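PDB 4EZA: Ras GTPase-activating-like protein IQGAP2 from Homo sapiens, which probably binds phosphoinositides through an atypical domain with a pseudo-C2 fold, within a larger signalling protein resembling Ras GTPase-activating proteins. Local coordinates for residues I54-D58 with V59-D63. Residues are numbered along the deposited sequence; the frame is centred on the assembly and turned at random.
Sequences IATED and VGIFD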
loop_
_atom_site.group_PDB
_atom_site.type_symbol
_atom_site.label_atom_id
_atom_site.label_comp_id
_atom_site.label_asym_id
_atom_site.label_seq_id
_atom_site.Cartn_x
_atom_site.Cartn_y
_atom_site.Cartn_z
ATOM N N ILE A 54 -3.281 7.605 -5.383
ATOM C CA ILE A 54 -3.971 8.511 -6.298
ATOM C C ILE A 54 -5.249 7.860 -6.828
ATOM O O ILE A 54 -5.230 6.710 -7.280
ATOM C CB ILE A 54 -3.048 8.933 -7.467
ATOM C CG1 ILE A 54 -1.571 8.903 -7.030
ATOM C CG2 ILE A 54 -3.432 10.320 -7.973
ATOM C CD1 ILE A 54 -0.583 8.432 -8.101
ATOM N N ALA A 55 -6.367 8.585 -6.729
ATOM C CA ALA A 55 -7.617 8.175 -7.368
ATOM C C ALA A 55 -7.425 8.174 -8.874
ATOM O O ALA A 55 -6.753 9.055 -9.423
ATOM C CB ALA A 55 -8.761 9.123 -6.991
ATOM N N THR A 56 -7.992 7.171 -9.537
ATOM C CA THR A 56 -7.981 7.156 -10.994
ATOM C C THR A 56 -9.336 7.647 -11.511
ATOM O O THR A 56 -10.261 7.893 -10.726
ATOM C CB THR A 56 -7.659 5.757 -11.570
ATOM O OG1 THR A 56 -8.768 4.870 -11.366
ATOM C CG2 THR A 56 -6.413 5.170 -10.926
ATOM N N GLU A 57 -9.446 7.775 -12.825
ATOM C CA GLU A 57 -10.712 8.120 -13.464
ATOM C C GLU A 57 -11.805 7.086 -13.170
ATOM O O GLU A 57 -12.987 7.434 -13.094
ATOM C CB GLU A 57 -10.526 8.316 -14.980
ATOM C CG GLU A 57 -10.104 7.053 -15.770
ATOM C CD GLU A 57 -8.589 6.886 -15.914
ATOM O OE1 GLU A 57 -7.838 7.113 -14.932
ATOM O OE2 GLU A 57 -8.145 6.516 -17.026
ATOM N N ASP A 58 -11.401 5.823 -13.001
ATOM C CA ASP A 58 -12.332 4.746 -12.693
ATOM C C ASP A 58 -12.483 4.727 -11.187
ATOM O O ASP A 58 -11.533 4.379 -10.450
ATOM C CB ASP A 58 -11.825 3.388 -13.225
ATOM C CG ASP A 58 -12.876 2.282 -13.136
ATOM O OD1 ASP A 58 -13.526 2.148 -12.084
ATOM O OD2 ASP A 58 -13.043 1.533 -14.121
ATOM N N VAL A 59 -13.656 5.149 -10.723
ATOM C CA VAL A 59 -13.946 5.141 -9.298
ATOM C C VAL A 59 -14.020 3.688 -8.832
ATOM O O VAL A 59 -14.892 2.901 -9.259
ATOM C CB VAL A 59 -15.272 5.860 -8.942
ATOM C CG1 VAL A 59 -15.441 5.929 -7.414
ATOM C CG2 VAL A 59 -15.313 7.263 -9.550
ATOM N N GLY A 60 -13.097 3.353 -7.949
ATOM C CA GLY A 60 -12.950 2.005 -7.419
ATOM C C GLY A 60 -11.597 1.431 -7.792
ATOM O O GLY A 60 -11.234 0.358 -7.318
ATOM N N ILE A 61 -10.851 2.125 -8.645
ATOM C CA ILE A 61 -9.475 1.714 -8.956
ATOM C C ILE A 61 -8.494 2.753 -8.422
ATOM O O ILE A 61 -8.639 3.949 -8.690
ATOM C CB ILE A 61 -9.254 1.436 -10.467
ATOM C CG1 ILE A 61 -10.137 0.248 -10.899
ATOM C CG2 ILE A 61 -7.755 1.148 -10.761
ATOM C CD1 ILE A 61 -10.103 -0.045 -12.360
ATOM N N PHE A 62 -7.506 2.290 -7.658
ATOM C CA PHE A 62 -6.523 3.183 -7.044
ATOM C C PHE A 62 -5.152 2.940 -7.616
ATOM O O PHE A 62 -4.789 1.812 -7.912
ATOM C CB PHE A 62 -6.495 2.991 -5.527
ATOM C CG PHE A 62 -7.782 3.368 -4.858
ATOM C CD1 PHE A 62 -7.984 4.665 -4.406
ATOM C CD2 PHE A 62 -8.775 2.420 -4.681
ATOM C CE1 PHE A 62 -9.181 5.013 -3.781
ATOM C CE2 PHE A 62 -9.975 2.750 -4.067
ATOM C CZ PHE A 62 -10.180 4.052 -3.621
ATOM N N ASP A 63 -4.390 4.015 -7.740
ATOM C CA ASP A 63 -3.057 3.985 -8.296
ATOM C C ASP A 63 -2.135 4.188 -7.098
ATOM O O ASP A 63 -2.204 5.232 -6.454
ATOM C CB ASP A 63 -2.962 5.159 -9.291
ATOM C CG ASP A 63 -1.721 5.153 -10.134
ATOM O OD1 ASP A 63 -0.760 4.406 -9.860
ATOM O OD2 ASP A 63 -1.708 5.959 -11.093
HETATM O O HOH W 1 -10.219 6.078 -8.137
#
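Ile61 O takes one firm hydrogen bond, from Thr56 OG1 at 2.8 Å, where the beta hairpin of strands 49-55 and 61-68 opens into its loop. The hydroxyl reaches it from above the carbonyl plane. A water 2.7 Å from Ile61 O probably donates to it as well, and the single Thr56 N-H is shared, mainly with that water and only weakly with Ile61 O. Threonine suits this place because it carries a hydroxyl and a methyl on one carbon: with chi1 at 72°, OG1 lies between its own N and C, facing Ile61 O, while CG2 rests 3.8 Å from Asp63 CB. A valine in place of Thr56 would probably leave Ile61 O with the water and a weak share of one N-H, and deprive Asp58 N of its weak bond to OG1.

The chain reverses through a type II turn from Asp58 to Ile61, closed by Ile61 N to Asp58 O at 3.0 Å. Gly60, with phi at 118°, takes the third position, where any CB would crowd Val59 O, so glycine fits. Towards the strands, Ile54, beta-branched and suited to a strand, forms an antiparallel hydrogen-bonded pair with Asp63, Ile54 N meeting Asp63 O at 2.8 Å. Their side chains run side by side, Ile54 CD1 lying 4.0 Å from the carboxylate carbon CG of Asp63, whose OD1 is salt-bridged to Arg65. Phe62 projects from the other face, with Ala55, and packs on Leu111 of helix 104-112. Ile61 reaches toward the turn with its chain extended (chi2 175°), its CD1 methyl 3.7 Å from Asp58 CG.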